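Local coordinates for protein CRISPR-associated endoribonuclease Cse3 (Thermus thermophilus, PDB 1WJ9) that cuts CRISPR transcripts as an endoribonuclease to make crRNA, keeps hold of the processed RNA, and is probably part of the Cascade complex, at residues L3-L8 with V58-T63; E24-L29 with E42-R47; A101-R106 with Q170-L175. All blocks are in the same frame, centred on the assembly; numbering follows the deposited sequence.

Contact 1: residues L3-L8 with V58-T63; sequences LTKLVL and VVLVQT
Leu3 to Val7 pair with Val58 to Gln62 as two antiparallel strands. They are the central strands of a four-stranded sheet in an RRM-like (ferredoxin-like) domain, with 45-48 beyond 58-63 and 77-84 beyond 2-8. Leu3 starts the pairing opposite Gln62. Its CD2 lies 3.6 Å from Gln62 CB, and the two side chains run side by side. The Gln62 amide lies at the end of an extended chain, and its NE2 bonds Leu192 O. Thr4 and Val61 form a hydrogen-bonded pair. Thr4 N reaches Val61 O at 2.8 Å, and Val61 N returns the bond to Thr4 O. A water donates to Val61 O and to Thr63 OG1. It also bonds Thr4 OG1, at 2.9 Å, and that hydroxyl has a further partner in Trp69 NE1. Lys5 shares the face of Leu3. Its CG passes Leu60 CD1 at 3.8 Å, while the chain beyond extends to NZ. With chi1 -180° and chi2 61°, Leu60 brings CD1 to Lys5 CG. Leu6 forms the second hydrogen-bonded pair, with Val59, and its CD1 meets Val61 CG2 obliquely. The side chains of Leu6, Val59 and Val61 lie under helix 22-30, against Met25 and Leu29. Val7 is on the other face and touches Val58 only loosely. Leu8 ends the strand. Its side chain bends back to Val59, and Leu8 CD1 is 3.9 Å from Val59 CG2.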
loop_
_atom_site.group_PDB
_atom_site.type_symbol
_atom_site.label_atom_id
_atom_site.label_comp_id
_atom_site.label_asym_id
_atom_site.label_seq_id
_atom_site.Cartn_x
_atom_site.Cartn_y
_atom_site.Cartn_z
ATOM N N LEU A 3 0.954 10.613 4.446
ATOM C CA LEU A 3 1.405 9.998 3.211
ATOM C C LEU A 3 2.678 10.686 2.738
ATOM O O LEU A 3 2.742 11.913 2.652
ATOM C CB LEU A 3 0.334 10.090 2.126
ATOM C CG LEU A 3 -0.940 9.256 2.308
ATOM C CD1 LEU A 3 -1.961 9.628 1.222
ATOM C CD2 LEU A 3 -0.606 7.774 2.237
ATOM N N THR A 4 3.694 9.889 2.438
ATOM C CA THR A 4 4.955 10.430 1.962
ATOM C C THR A 4 5.331 9.751 0.658
ATOM O O THR A 4 5.280 8.524 0.560
ATOM C CB THR A 4 6.110 10.164 2.953
ATOM O OG1 THR A 4 5.774 10.666 4.250
ATOM C CG2 THR A 4 7.390 10.854 2.470
ATOM N N LYS A 5 5.676 10.552 -0.346
ATOM C CA LYS A 5 6.119 10.017 -1.626
ATOM C C LYS A 5 7.636 10.098 -1.633
ATOM O O LYS A 5 8.212 11.179 -1.474
ATOM C CB LYS A 5 5.574 10.825 -2.803
ATOM C CG LYS A 5 4.167 10.469 -3.224
ATOM C CD LYS A 5 3.862 11.054 -4.600
ATOM C CE LYS A 5 2.513 10.580 -5.119
ATOM N NZ LYS A 5 2.246 11.082 -6.500
ATOM N N LEU A 6 8.281 8.946 -1.774
ATOM C CA LEU A 6 9.735 8.888 -1.813
ATOM C C LEU A 6 10.156 8.449 -3.207
ATOM O O LEU A 6 9.598 7.494 -3.750
ATOM C CB LEU A 6 10.259 7.866 -0.805
ATOM C CG LEU A 6 9.940 8.050 0.677
ATOM C CD1 LEU A 6 10.487 6.864 1.449
ATOM C CD2 LEU A 6 10.556 9.346 1.189
ATOM N N VAL A 7 11.084 9.182 -3.810
ATOM C CA VAL A 7 11.591 8.815 -5.130
ATOM C C VAL A 7 12.995 8.291 -4.864
ATOM O O VAL A 7 13.924 9.067 -4.636
ATOM C CB VAL A 7 11.661 10.022 -6.100
ATOM C CG1 VAL A 7 12.094 9.552 -7.490
ATOM C CG2 VAL A 7 10.311 10.712 -6.187
ATOM N N LEU A 8 13.132 6.972 -4.809
ATOM C CA LEU A 8 14.426 6.368 -4.537
ATOM C C LEU A 8 15.463 6.660 -5.611
ATOM O O LEU A 8 15.149 6.734 -6.796
ATOM C CB LEU A 8 14.292 4.866 -4.277
ATOM C CG LEU A 8 14.081 4.574 -2.782
ATOM C CD1 LEU A 8 12.735 5.111 -2.313
ATOM C CD2 LEU A 8 14.194 3.103 -2.518
ATOM N N VAL A 58 9.363 4.909 -7.344
ATOM C CA VAL A 58 8.587 5.703 -6.406
ATOM C C VAL A 58 7.977 4.781 -5.360
ATOM O O VAL A 58 7.395 3.748 -5.692
ATOM C CB VAL A 58 7.454 6.456 -7.125
ATOM C CG1 VAL A 58 6.532 7.132 -6.113
ATOM C CG2 VAL A 58 8.034 7.478 -8.097
ATOM N N VAL A 59 8.159 5.142 -4.096
ATOM C CA VAL A 59 7.609 4.369 -2.990
ATOM C C VAL A 59 6.668 5.276 -2.213
ATOM O O VAL A 59 7.073 6.343 -1.743
ATOM C CB VAL A 59 8.719 3.864 -2.033
ATOM C CG1 VAL A 59 8.101 3.212 -0.793
ATOM C CG2 VAL A 59 9.628 2.875 -2.751
ATOM N N LEU A 60 5.404 4.868 -2.120
ATOM C CA LEU A 60 4.405 5.626 -1.377
ATOM C C LEU A 60 4.365 5.039 0.029
ATOM O O LEU A 60 4.185 3.834 0.200
ATOM C CB LEU A 60 3.029 5.507 -2.039
ATOM C CG LEU A 60 1.898 6.274 -1.350
ATOM C CD1 LEU A 60 2.208 7.767 -1.334
ATOM C CD2 LEU A 60 0.592 6.021 -2.080
ATOM N N VAL A 61 4.515 5.895 1.030
ATOM C CA VAL A 61 4.534 5.439 2.409
ATOM C C VAL A 61 3.420 6.053 3.236
ATOM O O VAL A 61 3.226 7.269 3.228
ATOM C CB VAL A 61 5.878 5.789 3.085
ATOM C CG1 VAL A 61 5.927 5.210 4.498
ATOM C CG2 VAL A 61 7.041 5.266 2.258
ATOM N N GLN A 62 2.699 5.203 3.958
ATOM C CA GLN A 62 1.623 5.661 4.819
ATOM C C GLN A 62 1.944 5.310 6.265
ATOM O O GLN A 62 2.319 4.178 6.568
ATOM C CB GLN A 62 0.297 5.010 4.427
ATOM C CG GLN A 62 -0.892 5.514 5.254
ATOM C CD GLN A 62 -2.182 4.787 4.919
ATOM O OE1 GLN A 62 -2.819 5.074 3.913
ATOM N NE2 GLN A 62 -2.572 3.844 5.769
ATOM N N THR A 63 1.800 6.290 7.151
ATOM C CA THR A 63 2.040 6.089 8.572
ATOM C C THR A 63 0.915 6.760 9.360
ATOM O O THR A 63 0.185 7.594 8.826
ATOM C CB THR A 63 3.397 6.691 9.018
ATOM O OG1 THR A 63 3.452 8.074 8.654
ATOM C CG2 THR A 63 4.563 5.947 8.369
HETATM O O HOH W 1 4.189 8.763 5.709
#

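Contact 2: residues E24-L29 with E42-R47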
loop_
_atom_site.group_PDB
_atom_site.type_symbol
_atom_site.label_atom_id
_atom_site.label_comp_id
_atom_site.label_asym_id
_atom_site.label_seq_id
_atom_site.Cartn_x
_atom_site.Cartn_y
_atom_site.Cartn_z
ATOM N N GLU A 24 14.258 -5.485 3.913
ATOM C CA GLU A 24 15.242 -4.440 4.178
ATOM C C GLU A 24 14.627 -3.054 4.014
ATOM O O GLU A 24 14.924 -2.140 4.789
ATOM C CB GLU A 24 16.448 -4.591 3.244
ATOM C CG GLU A 24 17.303 -5.828 3.508
ATOM C CD GLU A 24 18.020 -5.776 4.844
ATOM O OE1 GLU A 24 18.916 -4.921 5.007
ATOM O OE2 GLU A 24 17.694 -6.594 5.732
ATOM N N MET A 25 13.784 -2.895 2.996
ATOM C CA MET A 25 13.121 -1.616 2.770
ATOM C C MET A 25 12.240 -1.276 3.973
ATOM O O MET A 25 12.232 -0.138 4.434
ATOM C CB MET A 25 12.272 -1.646 1.493
ATOM C CG MET A 25 11.438 -0.390 1.307
ATOM S SD MET A 25 11.077 -0.026 -0.412
ATOM C CE MET A 25 12.602 0.667 -0.903
ATOM N N HIS A 26 11.499 -2.264 4.473
ATOM C CA HIS A 26 10.628 -2.039 5.626
ATOM C C HIS A 26 11.466 -1.606 6.829
ATOM O O HIS A 26 11.068 -0.723 7.585
ATOM C CB HIS A 26 9.827 -3.294 5.972
ATOM C CG HIS A 26 8.695 -3.036 6.921
ATOM N ND1 HIS A 26 7.519 -2.431 6.529
ATOM C CD2 HIS A 26 8.567 -3.284 8.246
ATOM C CE1 HIS A 26 6.716 -2.316 7.573
ATOM N NE2 HIS A 26 7.329 -2.826 8.627
ATOM N N ARG A 27 12.634 -2.223 6.983
ATOM C CA ARG A 27 13.551 -1.890 8.070
ATOM C C ARG A 27 14.000 -0.432 7.976
ATOM O O ARG A 27 13.995 0.288 8.977
ATOM C CB ARG A 27 14.771 -2.822 8.040
ATOM C CG ARG A 27 15.877 -2.447 9.022
ATOM C CD ARG A 27 17.093 -3.351 8.877
ATOM N NE ARG A 27 16.829 -4.710 9.346
ATOM C CZ ARG A 27 17.592 -5.763 9.068
ATOM N NH1 ARG A 27 18.677 -5.627 8.313
ATOM N NH2 ARG A 27 17.283 -6.953 9.564
ATOM N N THR A 28 14.358 0.012 6.770
ATOM C CA THR A 28 14.801 1.392 6.568
ATOM C C THR A 28 13.680 2.402 6.820
ATOM O O THR A 28 13.888 3.412 7.488
ATOM C CB THR A 28 15.366 1.619 5.142
ATOM O OG1 THR A 28 16.592 0.898 4.991
ATOM C CG2 THR A 28 15.623 3.097 4.886
ATOM N N LEU A 29 12.498 2.123 6.279
ATOM C CA LEU A 29 11.355 3.014 6.442
ATOM C C LEU A 29 10.916 3.096 7.909
ATOM O O LEU A 29 10.505 4.156 8.371
ATOM C CB LEU A 29 10.190 2.560 5.551
ATOM C CG LEU A 29 10.460 2.479 4.038
ATOM C CD1 LEU A 29 9.194 2.055 3.310
ATOM C CD2 LEU A 29 10.949 3.811 3.507
ATOM N N GLU A 42 1.825 2.728 15.885
ATOM C CA GLU A 42 2.094 2.846 14.458
ATOM C C GLU A 42 1.742 1.618 13.618
ATOM O O GLU A 42 1.725 0.486 14.101
ATOM C CB GLU A 42 3.572 3.226 14.264
ATOM C CG GLU A 42 3.995 3.571 12.843
ATOM C CD GLU A 42 3.197 4.708 12.254
ATOM O OE1 GLU A 42 3.531 5.883 12.507
ATOM O OE2 GLU A 42 2.230 4.423 11.529
ATOM N N ARG A 43 1.456 1.877 12.346
ATOM C CA ARG A 43 1.114 0.857 11.370
ATOM C C ARG A 43 1.711 1.356 10.055
ATOM O O ARG A 43 1.084 2.113 9.320
ATOM C CB ARG A 43 -0.412 0.696 11.271
ATOM C CG ARG A 43 -0.896 -0.246 10.161
ATOM C CD ARG A 43 -0.111 -1.558 10.101
ATOM N NE ARG A 43 -0.181 -2.349 11.328
ATOM C CZ ARG A 43 -1.165 -3.188 11.641
ATOM N NH1 ARG A 43 -2.201 -3.357 10.823
ATOM N NH2 ARG A 43 -1.086 -3.910 12.753
ATOM N N LEU A 44 2.964 0.975 9.824
ATOM C CA LEU A 44 3.706 1.371 8.636
ATOM C C LEU A 44 3.318 0.512 7.441
ATOM O O LEU A 44 3.497 -0.709 7.451
ATOM C CB LEU A 44 5.217 1.247 8.905
ATOM C CG LEU A 44 6.155 1.334 7.701
ATOM C CD1 LEU A 44 6.086 2.727 7.100
ATOM C CD2 LEU A 44 7.580 0.999 8.130
ATOM N N LEU A 45 2.761 1.159 6.424
ATOM C CA LEU A 45 2.351 0.481 5.200
ATOM C C LEU A 45 3.006 1.224 4.037
ATOM O O LEU A 45 3.164 2.440 4.083
ATOM C CB LEU A 45 0.831 0.549 5.036
ATOM C CG LEU A 45 -0.060 -0.022 6.147
ATOM C CD1 LEU A 45 -1.517 0.323 5.845
ATOM C CD2 LEU A 45 0.128 -1.529 6.255
ATOM N N TRP A 46 3.388 0.494 2.996
ATOM C CA TRP A 46 4.004 1.124 1.835
ATOM C C TRP A 46 3.819 0.297 0.578
ATOM O O TRP A 46 3.398 -0.858 0.632
ATOM C CB TRP A 46 5.503 1.374 2.067
ATOM C CG TRP A 46 6.278 0.151 2.485
ATOM C CD1 TRP A 46 6.420 -0.329 3.751
ATOM C CD2 TRP A 46 7.050 -0.712 1.639
ATOM N NE1 TRP A 46 7.239 -1.436 3.754
ATOM C CE2 TRP A 46 7.640 -1.692 2.469
ATOM C CE3 TRP A 46 7.301 -0.754 0.258
ATOM C CZ2 TRP A 46 8.470 -2.703 1.967
ATOM C CZ3 TRP A 46 8.125 -1.765 -0.244
ATOM C CH2 TRP A 46 8.700 -2.725 0.612
ATOM N N ARG A 47 4.103 0.916 -0.561
ATOM C CA ARG A 47 4.010 0.228 -1.839
ATOM C C ARG A 47 5.027 0.781 -2.817
ATOM O O ARG A 47 5.150 1.996 -2.980
ATOM C CB ARG A 47 2.608 0.343 -2.458
ATOM C CG ARG A 47 2.503 -0.331 -3.839
ATOM C CD ARG A 47 1.118 -0.214 -4.490
ATOM N NE ARG A 47 0.743 1.180 -4.715
ATOM C CZ ARG A 47 -0.149 1.836 -3.985
ATOM N NH1 ARG A 47 -0.774 1.218 -2.990
ATOM N NH2 ARG A 47 -0.374 3.125 -4.211
#
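Trp46, Leu44 and His26 carry this contact between helix 22-30 and strand 45-48 with the residue just before it. Trp46 NE1 donates to His26 ND1 at 3.0 Å. The bond lies in the plane of both rings, with an N-H...N angle of 155°. The rings meet rim to rim, with their planes turned 30° from each other, and neither lies over the other's face. The indole reaches the helix because Trp46 CG sits between its backbone N and carbonyl carbon (chi1 54°). One face of the indole is packed by the helix. Leu29 CD1 sits over the five-membered ring, 3.7 Å from its centroid. Met25 CG sits over the six-membered ring in the same way, 3.8 Å from the centroid. Met25 SD comes in obliquely and touches Trp46 CZ3 at 3.4 Å, a Met-aromatic contact. The side chains of Leu44 and His26 come at each other from opposite directions. Leu44 CD2 lies over one face of the imidazole and is 3.5 Å from His26 CE1. The backbone O of Leu44 lies at the ring edge, in plane, 3.6 Å from the same His26 CE1. Leu44 CD2 also packs against Leu29 CB. Met25 and Leu29 in turn rest on Leu8 and Leu6 of strand 2-8, so the helix covers this side of the RRM-like sheet. The His26 side chain is about 6 Å from that of Tyr23, a residue inferred to stabilise the transition state. His26 ND1 serves as the acceptor of the indole N-H. This in-plane bond should limit rotation of the imidazole beside that site, and the Leu44 methyl over one face restricts movement toward that side.

Contact 3: residues A101-R106 with Q170-L175; sequences ANPAKR and QVQAVL
Gln172 O is met twice by Asn102. Asn102 ND2 donates to it at 3.0 Å, and Asn102 CA approaches the same oxygen at 3.4 Å in a CA-H...O contact. The hydrogen bond comes in at the side of the C=O, at a C=O...N angle of 124°, with the donor tilted 19° from the carbonyl plane. Chi1 of 175° carries the Asn102 amide across to the strand. There ND2 also lies 3.8 Å from Val171 CG1, the two side chains crossing at about a right angle. One residue earlier the pairing is regular. Ala101 and Val174 form an antiparallel hydrogen-bonded pair, with Val174 N to Ala101 O at 2.8 Å and Ala101 N to Val174 O at 2.9 Å. Pro103 meets the strand with the CG and CD edge of its ring. Its CG touches Val174 CG2 at 3.6 Å, while CD is 4.0 Å from Gln172 NE2. The other amide atom of that glutamine, OE1, bonds Lys122 of helix 118-132. Trp125 of the same helix packs on Ala101 and Pro103. Past Pro103 the chain leaves the sheet, turned by a bond from Ala104 N to Asn102 O at 2.8 Å. This is an inverse gamma turn centred on Pro103, placed where strand 94-101 ends beside strand 171-182 in the second antiparallel sheet of the protein.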
loop_
_atom_site.group_PDB
_atom_site.type_symbol
_atom_site.label_atom_id
_atom_site.label_comp_id
_atom_site.label_asym_id
_atom_site.label_seq_id
_atom_site.Cartn_x
_atom_site.Cartn_y
_atom_site.Cartn_z
ATOM N N ALA A 101 -1.334 -6.835 -2.892
ATOM C CA ALA A 101 -1.591 -7.695 -1.747
ATOM C C ALA A 101 -1.218 -9.161 -1.923
ATOM O O ALA A 101 -0.888 -9.601 -3.020
ATOM C CB ALA A 101 -3.074 -7.598 -1.382
ATOM N N ASN A 102 -1.244 -9.890 -0.808
ATOM C CA ASN A 102 -0.978 -11.330 -0.776
ATOM C C ASN A 102 -2.351 -11.951 -0.526
ATOM O O ASN A 102 -2.864 -11.895 0.591
ATOM C CB ASN A 102 -0.032 -11.689 0.372
ATOM C CG ASN A 102 0.172 -13.192 0.512
ATOM O OD1 ASN A 102 -0.042 -13.760 1.581
ATOM N ND2 ASN A 102 0.570 -13.840 -0.576
ATOM N N PRO A 103 -2.967 -12.528 -1.571
ATOM C CA PRO A 103 -4.291 -13.168 -1.557
ATOM C C PRO A 103 -4.475 -14.385 -0.650
ATOM O O PRO A 103 -4.724 -15.488 -1.134
ATOM C CB PRO A 103 -4.505 -13.547 -3.030
ATOM C CG PRO A 103 -3.619 -12.609 -3.776
ATOM C CD PRO A 103 -2.390 -12.585 -2.923
ATOM N N ALA A 104 -4.429 -14.168 0.661
ATOM C CA ALA A 104 -4.596 -15.257 1.622
ATOM C C ALA A 104 -4.941 -14.734 3.012
ATOM O O ALA A 104 -4.971 -13.523 3.241
ATOM C CB ALA A 104 -3.323 -16.104 1.680
ATOM N N LYS A 105 -5.212 -15.658 3.931
ATOM C CA LYS A 105 -5.542 -15.316 5.313
ATOM C C LYS A 105 -4.261 -14.904 6.036
ATOM O O LYS A 105 -4.225 -13.897 6.744
ATOM C CB LYS A 105 -6.166 -16.523 6.021
ATOM C CG LYS A 105 -6.642 -16.245 7.446
ATOM C CD LYS A 105 -7.949 -15.455 7.470
ATOM C CE LYS A 105 -9.177 -16.365 7.362
ATOM N NZ LYS A 105 -9.213 -17.204 6.127
ATOM N N ARG A 106 -3.215 -15.705 5.847
ATOM C CA ARG A 106 -1.908 -15.470 6.455
ATOM C C ARG A 106 -0.842 -15.753 5.402
ATOM O O ARG A 106 -1.155 -16.261 4.322
ATOM C CB ARG A 106 -1.697 -16.411 7.651
ATOM C CG ARG A 106 -2.753 -16.298 8.738
ATOM C CD ARG A 106 -2.477 -17.241 9.898
ATOM N NE ARG A 106 -3.508 -17.147 10.932
ATOM C CZ ARG A 106 -3.682 -16.097 11.734
ATOM N NH1 ARG A 106 -4.651 -16.111 12.640
ATOM N NH2 ARG A 106 -2.887 -15.039 11.639
ATOM N N GLN A 170 8.876 -17.605 -1.448
ATOM C CA GLN A 170 8.224 -16.823 -2.493
ATOM C C GLN A 170 6.834 -16.395 -2.021
ATOM O O GLN A 170 5.952 -17.235 -1.839
ATOM C CB GLN A 170 8.091 -17.654 -3.777
ATOM C CG GLN A 170 9.343 -18.427 -4.193
ATOM C CD GLN A 170 10.533 -17.531 -4.500
ATOM O OE1 GLN A 170 10.377 -16.391 -4.943
ATOM N NE2 GLN A 170 11.734 -18.052 -4.274
ATOM N N VAL A 171 6.649 -15.094 -1.810
ATOM C CA VAL A 171 5.362 -14.564 -1.363
ATOM C C VAL A 171 4.607 -13.970 -2.545
ATOM O O VAL A 171 5.103 -13.071 -3.222
ATOM C CB VAL A 171 5.535 -13.484 -0.262
ATOM C CG1 VAL A 171 4.186 -12.861 0.093
ATOM C CG2 VAL A 171 6.165 -14.095 0.979
ATOM N N GLN A 172 3.407 -14.479 -2.792
ATOM C CA GLN A 172 2.590 -13.997 -3.896
ATOM C C GLN A 172 2.222 -12.525 -3.707
ATOM O O GLN A 172 1.815 -12.112 -2.620
ATOM C CB GLN A 172 1.335 -14.853 -4.020
ATOM C CG GLN A 172 0.584 -14.665 -5.320
ATOM C CD GLN A 172 -0.410 -15.778 -5.569
ATOM O OE1 GLN A 172 -0.420 -16.388 -6.643
ATOM N NE2 GLN A 172 -1.250 -16.058 -4.575
ATOM N N ALA A 173 2.430 -11.736 -4.759
ATOM C CA ALA A 173 2.126 -10.309 -4.745
ATOM C C ALA A 173 1.256 -9.982 -5.952
ATOM O O ALA A 173 1.693 -10.090 -7.098
ATOM C CB ALA A 173 3.406 -9.488 -4.775
ATOM N N VAL A 174 0.005 -9.627 -5.686
ATOM C CA VAL A 174 -0.939 -9.303 -6.746
ATOM C C VAL A 174 -1.333 -7.838 -6.689
ATOM O O VAL A 174 -1.810 -7.351 -5.658
ATOM C CB VAL A 174 -2.209 -10.169 -6.640
ATOM C CG1 VAL A 174 -3.205 -9.801 -7.742
ATOM C CG2 VAL A 174 -1.842 -11.642 -6.720
ATOM N N LEU A 175 -1.129 -7.139 -7.803
ATOM C CA LEU A 175 -1.472 -5.731 -7.887
ATOM C C LEU A 175 -2.855 -5.542 -8.495
ATOM O O LEU A 175 -3.077 -5.808 -9.677
ATOM C CB LEU A 175 -0.424 -4.968 -8.698
ATOM C CG LEU A 175 -0.581 -3.447 -8.778
ATOM C CD1 LEU A 175 -0.506 -2.825 -7.390
ATOM C CD2 LEU A 175 0.526 -2.893 -9.657
#

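In the fold
Contacts 1 and 2 belong to the same RRM-like domain. Contact 2 is nested in the loop that contact 1 closes, and strands 45-48 and 58-63 are neighbours in one sheet. Gln62 N lies 2.8 Å from Leu45 O, a probable hydrogen bond between them. Contact 1 is strand pairing by backbone bonds, with one buried and one more open face. Contact 2 is a buried helix-to-sheet contact made mainly by side chains. Contact 3 is in the other sheet, about 21 Å from contact 1 between centres. It is partly buried and mixes a short backbone pairing with an asparagine bond. Arg47 and Leu175 just touch between contacts 2 and 3.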